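Local structure of PspGI restriction endonuclease (Pyrococcus sp. GI-H, 3BM3) at residues E71-R75 with L88-F92; S53-K57 with G191-E195; F108-L112 with A138-P142; D210-V214 with D248-D252. The protein is a restriction endonuclease that binds DNA and probably cleaves it at a specific recognition sequence, as a type II enzyme. The protein carries 2 engineered substitutions. All blocks are in the same frame, centred on the assembly; numbering follows the deposited sequence.

Interaction 1 (E71-R75 with L88-F92); sequences EKQVR and LEQSF. With nucleotides of chain B.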
# COMPACT_ATOMS: atom_id res chain seq x y z
N GLU C 71 -20.76 13.88 6.32
CA GLU C 71 -20.22 13.03 7.38
C GLU C 71 -20.70 13.54 8.73
O GLU C 71 -21.06 12.77 9.61
CB GLU C 71 -18.71 13.07 7.35
CG GLU C 71 -18.04 12.10 8.28
CD GLU C 71 -16.55 12.25 8.29
OE1 GLU C 71 -16.07 13.24 8.87
OE2 GLU C 71 -15.86 11.40 7.71
N LYS C 72 -20.70 14.86 8.90
CA LYS C 72 -21.11 15.49 10.16
C LYS C 72 -22.58 15.22 10.42
O LYS C 72 -22.99 14.87 11.53
CB LYS C 72 -20.87 16.99 10.09
CG LYS C 72 -21.25 17.73 11.34
CD LYS C 72 -20.80 19.18 11.23
CE LYS C 72 -21.28 19.98 12.41
NZ LYS C 72 -20.79 19.37 13.68
N GLN C 73 -23.40 15.34 9.38
CA GLN C 73 -24.81 15.01 9.54
C GLN C 73 -25.02 13.58 9.99
O GLN C 73 -25.81 13.28 10.88
CB GLN C 73 -25.55 15.20 8.23
CG GLN C 73 -25.69 16.65 7.83
CD GLN C 73 -26.51 16.80 6.59
OE1 GLN C 73 -27.51 16.09 6.41
NE2 GLN C 73 -26.09 17.69 5.72
N VAL C 74 -24.30 12.67 9.34
CA VAL C 74 -24.40 11.26 9.64
C VAL C 74 -23.87 10.98 11.05
O VAL C 74 -24.49 10.26 11.83
CB VAL C 74 -23.66 10.43 8.60
CG1 VAL C 74 -23.60 8.97 9.03
CG2 VAL C 74 -24.35 10.54 7.29
N ARG C 75 -22.76 11.60 11.40
CA ARG C 75 -22.20 11.47 12.73
C ARG C 75 -23.22 11.86 13.80
O ARG C 75 -23.49 11.10 14.76
CB ARG C 75 -20.97 12.36 12.87
CG ARG C 75 -20.31 12.20 14.24
CD ARG C 75 -19.10 13.10 14.38
NE ARG C 75 -18.00 12.58 13.60
CZ ARG C 75 -17.56 13.06 12.44
NH1 ARG C 75 -18.13 14.13 11.89
NH2 ARG C 75 -16.56 12.47 11.84
N LEU C 88 -17.91 4.10 14.49
CA LEU C 88 -18.36 5.15 13.60
C LEU C 88 -17.17 5.87 12.97
O LEU C 88 -17.09 6.07 11.74
CB LEU C 88 -19.20 6.13 14.42
CG LEU C 88 -19.83 7.26 13.61
CD1 LEU C 88 -20.80 6.74 12.53
CD2 LEU C 88 -20.59 8.16 14.59
N GLU C 89 -16.26 6.30 13.82
CA GLU C 89 -15.11 7.05 13.34
C GLU C 89 -14.18 6.18 12.51
O GLU C 89 -13.57 6.66 11.55
CB GLU C 89 -14.38 7.71 14.50
CG GLU C 89 -15.24 8.74 15.23
CD GLU C 89 -15.71 9.91 14.40
OE1 GLU C 89 -15.25 10.16 13.27
OE2 GLU C 89 -16.56 10.64 14.93
N GLN C 90 -14.13 4.88 12.82
CA GLN C 90 -13.28 4.01 12.02
C GLN C 90 -13.91 3.93 10.64
O GLN C 90 -13.23 4.01 9.61
CB GLN C 90 -13.20 2.62 12.63
CG GLN C 90 -12.41 1.69 11.77
CD GLN C 90 -12.49 0.28 12.22
OE1 GLN C 90 -13.59 -0.22 12.43
NE2 GLN C 90 -11.35 -0.35 12.40
N SER C 91 -15.23 3.72 10.62
CA SER C 91 -15.98 3.63 9.37
C SER C 91 -15.81 4.87 8.52
O SER C 91 -15.58 4.78 7.31
CB SER C 91 -17.45 3.31 9.60
OG SER C 91 -17.63 1.98 10.08
N PHE C 92 -15.85 6.04 9.15
CA PHE C 92 -15.65 7.26 8.42
C PHE C 92 -14.23 7.36 7.87
O PHE C 92 -14.07 7.77 6.75
CB PHE C 92 -15.91 8.45 9.29
CG PHE C 92 -17.36 8.69 9.63
CD1 PHE C 92 -18.41 8.35 8.78
CD2 PHE C 92 -17.66 9.32 10.81
CE1 PHE C 92 -19.73 8.66 9.09
CE2 PHE C 92 -18.97 9.60 11.13
CZ PHE C 92 -20.00 9.29 10.28
P DA B 10 -17.38 -0.22 7.08
OP1 DA B 10 -18.27 0.58 7.97
OP2 DA B 10 -17.80 -1.57 6.67
O5' DA B 10 -17.11 0.68 5.80
C5' DA B 10 -16.54 1.96 5.97
C4' DA B 10 -16.21 2.57 4.63
O4' DA B 10 -15.12 1.84 4.01
C3' DA B 10 -17.36 2.54 3.63
O3' DA B 10 -17.35 3.76 2.91
C2' DA B 10 -17.02 1.35 2.73
C1' DA B 10 -15.50 1.35 2.73
N9 DA B 10 -14.91 0.03 2.60
C8 DA B 10 -15.30 -1.12 3.26
N7 DA B 10 -14.56 -2.16 2.98
C5 DA B 10 -13.63 -1.67 2.07
C6 DA B 10 -12.56 -2.27 1.40
N6 DA B 10 -12.23 -3.55 1.58
N1 DA B 10 -11.83 -1.51 0.56
C2 DA B 10 -12.16 -0.22 0.41
N3 DA B 10 -13.14 0.47 1.00
C4 DA B 10 -13.84 -0.32 1.82
P DG B 9 -12.13 -4.39 9.27
OP1 DG B 9 -12.04 -4.65 10.73
OP2 DG B 9 -12.20 -5.53 8.32
O5' DG B 9 -13.41 -3.47 9.02
C5' DG B 9 -13.55 -2.25 9.72
C4' DG B 9 -14.00 -1.15 8.79
O4' DG B 9 -12.96 -0.88 7.80
C3' DG B 9 -15.26 -1.46 7.99
O3' DG B 9 -15.94 -0.23 7.78
C2' DG B 9 -14.69 -2.00 6.68
C1' DG B 9 -13.47 -1.11 6.49
N9 DG B 9 -12.40 -1.71 5.71
C8 DG B 9 -11.94 -3.00 5.78
N7 DG B 9 -10.93 -3.24 4.99
C5 DG B 9 -10.72 -2.03 4.34
C6 DG B 9 -9.75 -1.67 3.36
O6 DG B 9 -8.86 -2.37 2.86
N1 DG B 9 -9.90 -0.35 2.96
C2 DG B 9 -10.84 0.53 3.44
N2 DG B 9 -10.81 1.76 2.94
N3 DG B 9 -11.75 0.20 4.36
C4 DG B 9 -11.62 -1.08 4.76
P DG B 8 -8.16 -2.43 13.48
OP1 DG B 8 -7.50 -1.13 13.68
OP2 DG B 8 -9.17 -2.92 14.46
O5' DG B 8 -8.88 -2.42 12.07
C5' DG B 8 -8.16 -2.10 10.89
C4' DG B 8 -9.09 -2.16 9.71
O4' DG B 8 -8.38 -1.81 8.50
C3' DG B 8 -9.66 -3.56 9.47
O3' DG B 8 -10.94 -3.41 8.86
C2' DG B 8 -8.70 -4.11 8.43
C1' DG B 8 -8.56 -2.87 7.58
N9 DG B 8 -7.44 -2.85 6.65
C8 DG B 8 -6.54 -3.86 6.40
N7 DG B 8 -5.67 -3.56 5.48
C5 DG B 8 -6.01 -2.26 5.10
C6 DG B 8 -5.45 -1.41 4.13
O6 DG B 8 -4.52 -1.65 3.35
N1 DG B 8 -6.09 -0.18 4.09
C2 DG B 8 -7.16 0.18 4.88
N2 DG B 8 -7.63 1.41 4.71
N3 DG B 8 -7.70 -0.61 5.78
C4 DG B 8 -7.09 -1.81 5.84
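Arg75 and Glu89 form a two-pronged salt bridge between antiparallel helices: NE of Arg75 lies 2.8 Å from OE2 of Glu89, and NH2 of Arg75 lies 3.0 Å from OE1 of Glu89. Glu71, one turn before Arg75, joins the network, its OE1 3.1 Å from Arg75 NH2. Each acid has a further partner: Arg85 pairs with Glu89, while Tyr67 and Arg96 bind Glu71. The long, flexible side chains of Glu and Arg, with their planar polar ends, suit the gap, for the local axes stay 11.5 Å apart and run at 158°.

Beneath the charges lies Phe92. Glu71 CG stands over its ring face, 3.6 Å from the centroid, in a CH-pi contact, and Val74 CG1 meets its edge at CZ, 3.8 Å away. Leu88 fills the space beside the Arg75 aliphatic chain. Helix 85-115 also meets DNA: on another side, out of reach of 71-75, the small hydroxyl of Ser91 donates a hydrogen bond from OG to OP1 of DA10 in chain B, at 2.6 Å.

Interaction 2 (S53-K57 with G191-E195); sequences SRIAK and GFDEE
This contact belongs to the junction between the N-terminal helical part and the central sheet of a PD-(D/E)XK-type nuclease: the loop that leaves strand 186-191 lodges against the start of helix 52-80. Residues 53-57 are regular helix, with Lys57 N bonded to Ser53 O at 2.8 Å. Residues 191-195 begin extended at Gly191 and then turn, with phi/psi of -123/63 at Phe192, -142/115 at Asp193 and -69/-13 at Glu194. The nearest CA atoms are those of Lys57 and Phe192, 8.7 Å apart.

Phe192, with chi1 t and chi2 61°, points its ring at the helix. Its CZ lies 3.8 Å from Ala56 CB and 3.9 Å from Lys57 N, the latter at the ring edge, and its CE1 lies 3.7 Å from Ser53 OG. Small Ala56 and Ser53 leave room for the ring, which also stacks on Phe104 and meets Phe246 edge-to-face; Ser53 OG is hydrogen-bonded to Asp216 N. Lys57, extended through t, t, t to chi4 103°, carries NZ to 3.1 Å from Glu194 OE2, while Glu194 folds through chi1 m and chi2 m. Asp193 closes an Asx turn, its OD1 accepting from Glu195 N at 2.7 Å. The apolar contact of Phe192 with Ala56 and the helix backbone is thus shielded, while the partly exposed Lys57-Glu194 pair ties loop to helix electrostatically.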
# COMPACT_ATOMS: atom_id res chain seq x y z
N SER C 53 -4.07 20.71 -12.73
CA SER C 53 -3.72 20.38 -11.34
C SER C 53 -4.50 21.32 -10.41
O SER C 53 -5.03 20.87 -9.40
CB SER C 53 -2.22 20.48 -11.11
OG SER C 53 -1.83 19.93 -9.85
N ARG C 54 -4.58 22.60 -10.73
CA ARG C 54 -5.33 23.51 -9.89
C ARG C 54 -6.82 23.19 -9.84
O ARG C 54 -7.42 23.28 -8.80
CB ARG C 54 -5.10 24.95 -10.30
CG ARG C 54 -3.72 25.38 -9.99
CD ARG C 54 -3.51 26.80 -10.39
NE ARG C 54 -2.24 27.31 -9.89
CZ ARG C 54 -1.29 27.90 -10.62
NH1 ARG C 54 -1.43 28.08 -11.93
NH2 ARG C 54 -0.17 28.33 -10.03
N ILE C 55 -7.40 22.84 -10.98
CA ILE C 55 -8.80 22.48 -11.01
C ILE C 55 -9.00 21.23 -10.21
O ILE C 55 -9.96 21.11 -9.42
CB ILE C 55 -9.28 22.26 -12.44
CG1 ILE C 55 -9.31 23.61 -13.17
CG2 ILE C 55 -10.68 21.67 -12.46
CD1 ILE C 55 -9.71 23.51 -14.63
N ALA C 56 -8.11 20.27 -10.41
CA ALA C 56 -8.20 18.99 -9.69
C ALA C 56 -8.12 19.19 -8.19
O ALA C 56 -8.94 18.65 -7.45
CB ALA C 56 -7.11 18.01 -10.12
N LYS C 57 -7.18 20.02 -7.76
CA LYS C 57 -6.98 20.26 -6.35
C LYS C 57 -8.18 21.00 -5.76
O LYS C 57 -8.65 20.66 -4.67
CB LYS C 57 -5.70 21.05 -6.12
CG LYS C 57 -5.29 21.21 -4.66
CD LYS C 57 -3.80 21.53 -4.54
CE LYS C 57 -3.35 21.88 -3.12
NZ LYS C 57 -2.62 20.75 -2.44
N GLY C 191 0.82 10.65 -9.10
CA GLY C 191 0.64 10.80 -7.68
C GLY C 191 0.14 12.20 -7.48
O GLY C 191 0.43 13.10 -8.28
N PHE C 192 -0.67 12.39 -6.46
CA PHE C 192 -1.21 13.70 -6.19
C PHE C 192 -0.82 14.05 -4.75
O PHE C 192 -1.65 14.22 -3.87
CB PHE C 192 -2.71 13.71 -6.42
CG PHE C 192 -3.24 15.04 -6.87
CD1 PHE C 192 -2.80 15.58 -8.04
CD2 PHE C 192 -4.18 15.73 -6.12
CE1 PHE C 192 -3.24 16.83 -8.47
CE2 PHE C 192 -4.64 16.96 -6.56
CZ PHE C 192 -4.17 17.48 -7.75
N ASP C 193 0.49 14.14 -4.56
CA ASP C 193 1.10 14.08 -3.24
C ASP C 193 2.22 15.06 -3.21
O ASP C 193 3.22 14.90 -3.90
CB ASP C 193 1.58 12.65 -2.93
CG ASP C 193 2.05 12.46 -1.51
OD1 ASP C 193 2.38 13.46 -0.85
OD2 ASP C 193 2.13 11.28 -1.08
N GLU C 194 2.06 16.06 -2.37
CA GLU C 194 3.05 17.10 -2.22
C GLU C 194 4.32 16.58 -1.54
O GLU C 194 5.34 17.27 -1.58
CB GLU C 194 2.45 18.29 -1.44
CG GLU C 194 1.12 18.81 -2.02
CD GLU C 194 1.26 19.82 -3.18
OE1 GLU C 194 2.41 20.15 -3.60
OE2 GLU C 194 0.19 20.28 -3.64
N GLU C 195 4.28 15.38 -0.96
CA GLU C 195 5.44 14.78 -0.31
C GLU C 195 6.03 13.64 -1.12
O GLU C 195 6.80 12.85 -0.63
CB GLU C 195 5.08 14.31 1.11
CG GLU C 195 4.58 15.43 2.00
CD GLU C 195 5.43 16.70 1.97
OE1 GLU C 195 6.69 16.60 2.07
OE2 GLU C 195 4.84 17.81 1.87

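Interaction 3 (F108-L112 with A138-P142); sequences FTKLL and AFIIP. Engineered in segment 138-142: Ala138 (natural residue Asp).
A phenylalanine on the first strand of the central sheet pushes into a hollow on helix 85-115. Residues 108-112 are regular helix, with Leu112 N bonded to Phe108 O at 2.9 Å; residues 139-141 are extended, phi/psi -136/143 at Phe139 and -115/121 at Ile141. The local helix and strand axes run nearly parallel, at 16° and 11.8 Å apart. In register, Thr109 CA faces Phe139 CA at 8.9 Å, and Leu112 CA faces Ile141 CA at 9.8 Å.

The bump is Phe139, chi1 m and chi2 -81°. In the hollow, Phe108 and Leu112, one turn apart, both lie over one face of its ring, and Thr109 closes the edge. Phe108, chi1 t and chi2 82°, brings CD2 to 3.3 Å from Phe139 CE2; the ring planes lie at 33° with centroids 5.0 Å apart. Leu112, chi1 m and chi2 t, sets CD1 4.0 Å from Phe139 CD1. Thr109, chi1 p, puts CG2 3.2 Å from Phe139 CE1, while its OG1 bonds back to Ile106 O. Ile141, chi1 m and chi2 t, follows on the same side of the strand, CD1 4.3 Å from Leu112 CD2. At the strand's start, the engineered Ala138 and Phe139 both face Ile157 in a classic beta bulge; at its end, Pro142 follows a cis peptide bond. No hydrogen bond crosses this apolar interface, helix-on-sheet packing in an alpha/beta nuclease core of PD-(D/E)XK type.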
# COMPACT_ATOMS: atom_id res chain seq x y z
N PHE C 108 -9.94 13.03 -12.35
CA PHE C 108 -9.08 12.73 -13.46
C PHE C 108 -9.93 12.46 -14.71
O PHE C 108 -9.61 12.98 -15.79
CB PHE C 108 -8.18 11.54 -13.13
CG PHE C 108 -7.02 11.39 -14.07
CD1 PHE C 108 -5.88 12.15 -13.90
CD2 PHE C 108 -7.07 10.48 -15.14
CE1 PHE C 108 -4.81 12.02 -14.78
CE2 PHE C 108 -5.99 10.34 -15.99
CZ PHE C 108 -4.88 11.11 -15.79
N THR C 109 -11.01 11.68 -14.58
CA THR C 109 -11.87 11.39 -15.73
C THR C 109 -12.53 12.64 -16.30
O THR C 109 -12.73 12.75 -17.49
CB THR C 109 -12.95 10.31 -15.44
OG1 THR C 109 -13.95 10.83 -14.56
CG2 THR C 109 -12.32 9.14 -14.78
N LYS C 110 -12.89 13.56 -15.43
CA LYS C 110 -13.51 14.79 -15.87
C LYS C 110 -12.57 15.55 -16.77
O LYS C 110 -12.99 16.16 -17.77
CB LYS C 110 -13.89 15.62 -14.65
CG LYS C 110 -14.91 14.97 -13.76
CD LYS C 110 -16.16 14.53 -14.55
CE LYS C 110 -17.26 14.02 -13.64
NZ LYS C 110 -18.33 13.27 -14.42
N LEU C 111 -11.29 15.54 -16.38
CA LEU C 111 -10.24 16.18 -17.19
C LEU C 111 -10.02 15.42 -18.50
O LEU C 111 -9.98 16.02 -19.55
CB LEU C 111 -8.94 16.30 -16.43
CG LEU C 111 -9.02 17.36 -15.31
CD1 LEU C 111 -7.97 17.13 -14.23
CD2 LEU C 111 -8.89 18.77 -15.91
N LEU C 112 -9.97 14.09 -18.42
CA LEU C 112 -9.87 13.29 -19.63
C LEU C 112 -10.99 13.65 -20.62
O LEU C 112 -10.76 13.87 -21.80
CB LEU C 112 -9.89 11.80 -19.30
CG LEU C 112 -8.63 11.29 -18.57
CD1 LEU C 112 -8.83 9.81 -18.28
CD2 LEU C 112 -7.29 11.51 -19.35
N ALA C 138 -5.58 2.23 -13.20
CA ALA C 138 -6.70 3.14 -13.04
C ALA C 138 -7.31 3.48 -14.38
O ALA C 138 -8.51 3.48 -14.53
CB ALA C 138 -6.33 4.45 -12.33
N PHE C 139 -6.45 3.76 -15.36
CA PHE C 139 -6.92 4.09 -16.69
C PHE C 139 -6.11 3.38 -17.73
O PHE C 139 -4.91 3.21 -17.60
CB PHE C 139 -6.85 5.60 -16.91
CG PHE C 139 -7.68 6.35 -15.93
CD1 PHE C 139 -9.04 6.46 -16.13
CD2 PHE C 139 -7.14 6.88 -14.78
CE1 PHE C 139 -9.86 7.11 -15.21
CE2 PHE C 139 -7.96 7.54 -13.86
CZ PHE C 139 -9.30 7.66 -14.08
N ILE C 140 -6.81 2.97 -18.76
CA ILE C 140 -6.19 2.46 -19.95
C ILE C 140 -6.63 3.38 -21.05
O ILE C 140 -7.82 3.58 -21.27
CB ILE C 140 -6.63 1.05 -20.26
CG1 ILE C 140 -6.30 0.13 -19.09
CG2 ILE C 140 -5.92 0.55 -21.54
CD1 ILE C 140 -6.76 -1.27 -19.24
N ILE C 141 -5.66 3.93 -21.76
CA ILE C 141 -5.94 4.88 -22.81
C ILE C 141 -5.51 4.29 -24.14
O ILE C 141 -4.35 3.94 -24.31
CB ILE C 141 -5.24 6.20 -22.53
CG1 ILE C 141 -5.83 6.77 -21.21
CG2 ILE C 141 -5.43 7.13 -23.72
CD1 ILE C 141 -5.27 8.02 -20.76
N PRO C 142 -6.45 4.15 -25.10
CA PRO C 142 -7.86 4.54 -25.04
C PRO C 142 -8.81 3.47 -24.51
O PRO C 142 -9.94 3.78 -24.10
CB PRO C 142 -8.18 4.83 -26.49
CG PRO C 142 -7.35 3.83 -27.24
CD PRO C 142 -6.09 3.65 -26.44

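Interaction 4 (D210-V214 with D248-D252); sequences DRVYV and DIFDD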
# COMPACT_ATOMS: atom_id res chain seq x y z
N ASP C 210 7.42 4.36 -17.09
CA ASP C 210 7.95 5.20 -18.15
C ASP C 210 7.97 6.67 -17.87
O ASP C 210 8.86 7.36 -18.33
CB ASP C 210 7.20 4.97 -19.44
CG ASP C 210 7.34 3.58 -19.88
OD1 ASP C 210 8.48 3.22 -20.31
OD2 ASP C 210 6.39 2.82 -19.71
N ARG C 211 6.95 7.13 -17.14
CA ARG C 211 6.73 8.55 -16.85
C ARG C 211 6.12 8.67 -15.47
O ARG C 211 5.24 7.88 -15.10
CB ARG C 211 5.82 9.20 -17.90
CG ARG C 211 6.31 9.05 -19.32
CD ARG C 211 5.44 9.77 -20.32
NE ARG C 211 5.55 11.22 -20.31
CZ ARG C 211 6.53 11.93 -20.87
NH1 ARG C 211 7.57 11.34 -21.44
NH2 ARG C 211 6.48 13.26 -20.82
N VAL C 212 6.58 9.66 -14.72
CA VAL C 212 6.09 9.90 -13.37
C VAL C 212 5.49 11.27 -13.37
O VAL C 212 6.19 12.22 -13.73
CB VAL C 212 7.23 9.79 -12.37
CG1 VAL C 212 6.84 10.44 -11.05
CG2 VAL C 212 7.60 8.28 -12.20
N TYR C 213 4.24 11.38 -12.95
CA TYR C 213 3.55 12.66 -12.85
C TYR C 213 3.32 13.04 -11.41
O TYR C 213 2.90 12.21 -10.61
CB TYR C 213 2.21 12.63 -13.57
CG TYR C 213 2.42 12.50 -15.06
CD1 TYR C 213 2.46 13.63 -15.86
CD2 TYR C 213 2.63 11.25 -15.63
CE1 TYR C 213 2.68 13.51 -17.21
CE2 TYR C 213 2.85 11.11 -16.96
CZ TYR C 213 2.89 12.26 -17.76
OH TYR C 213 3.12 12.12 -19.11
N VAL C 214 3.60 14.28 -11.09
CA VAL C 214 3.61 14.74 -9.72
C VAL C 214 2.67 15.95 -9.63
O VAL C 214 2.55 16.71 -10.56
CB VAL C 214 5.04 15.07 -9.22
CG1 VAL C 214 6.03 13.91 -9.46
CG2 VAL C 214 5.58 16.31 -9.86
N ASP C 248 0.57 18.25 -17.09
CA ASP C 248 1.12 17.92 -18.39
C ASP C 248 0.56 16.63 -18.95
O ASP C 248 0.74 16.34 -20.15
CB ASP C 248 2.62 17.70 -18.30
CG ASP C 248 3.40 18.93 -17.99
OD1 ASP C 248 2.84 20.01 -18.01
OD2 ASP C 248 4.60 18.79 -17.71
N ILE C 249 -0.08 15.82 -18.11
CA ILE C 249 -0.39 14.48 -18.56
C ILE C 249 -1.40 14.51 -19.72
O ILE C 249 -1.39 13.66 -20.57
CB ILE C 249 -0.86 13.57 -17.43
CG1 ILE C 249 -0.81 12.11 -17.88
CG2 ILE C 249 -2.26 14.00 -16.90
CD1 ILE C 249 -1.00 11.09 -16.76
N PHE C 250 -2.27 15.49 -19.74
CA PHE C 250 -3.35 15.53 -20.71
C PHE C 250 -2.84 15.76 -22.11
O PHE C 250 -3.15 14.98 -23.03
CB PHE C 250 -4.39 16.52 -20.24
CG PHE C 250 -4.89 16.16 -18.88
CD1 PHE C 250 -5.73 15.08 -18.74
CD2 PHE C 250 -4.38 16.76 -17.74
CE1 PHE C 250 -6.13 14.69 -17.50
CE2 PHE C 250 -4.78 16.37 -16.50
CZ PHE C 250 -5.65 15.32 -16.37
N ASP C 251 -1.99 16.75 -22.27
CA ASP C 251 -1.37 16.98 -23.56
C ASP C 251 -0.41 15.83 -23.90
O ASP C 251 -0.29 15.43 -25.04
CB ASP C 251 -0.65 18.32 -23.57
CG ASP C 251 -0.06 18.64 -24.92
OD1 ASP C 251 -0.86 18.61 -25.86
OD2 ASP C 251 1.17 18.83 -25.01
N ASP C 252 0.27 15.27 -22.89
CA ASP C 252 1.17 14.14 -23.12
C ASP C 252 0.39 12.97 -23.71
O ASP C 252 0.86 12.27 -24.61
CB ASP C 252 1.83 13.71 -21.83
CG ASP C 252 2.93 14.65 -21.36
OD1 ASP C 252 3.24 15.64 -22.06
OD2 ASP C 252 3.51 14.37 -20.28
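Asp248 begins the approach with a light touch, its CB 4.3 Å from Tyr213 CE1. Ile249 supplies the apolar packing: CG1 stands over the Tyr213 ring, 3.8 Å from the centroid, in a CH-pi contact, and CB lies 3.5 Å from Tyr213 CE1. A branched aliphatic suits this flat aromatic face. Phe250 turns its CA-to-CB bond away from the strand, and its ring meets Phe108 of helix 85-115. Asp252, one turn after Asp248 and bonded from its N to Asp248 O at 3.0 Å, returns to the strand. Its OD2 accepts from Tyr213 OH at 2.6 Å and from Arg211 NH2 at 3.2 Å, the latter as a salt bridge. Arg211 NE in turn donates to Tyr213 OH at 2.9 Å, so acid, phenol and guanidinium form a closed polar cluster. Arg244 on the neighbouring strand pairs with Asp252 OD1.

Thus helix 249-259 lies against strand 211-214, between strands 186-191 and 243-245 in the sheet, with helix 85-115 packed on an adjacent flank.

How the interactions relate
From the N terminus, helix 52-80 opens interaction 2 at residues 53-57, whose loop closes only at 191-195. Within that long span interaction 1 opens and closes first, pairing helix 52-80 with helix 85-115; interaction 3 follows, taking helix 85-115 to strand 139-141. Interaction 4 comes after 195, joining strand 211-214 to the last helix, so no two loops cross. Interactions 2, 3 and 4 form one continuous region: Ala56 packs on Leu111, Phe108 and Leu112 meet Phe250, and Gly191 N probably bonds to Tyr213 O. Interaction 1 stands apart, its nearest atoms about 17 Å from those of interaction 2, at the far end of the two long helices, where helix 85-115 meets the DNA.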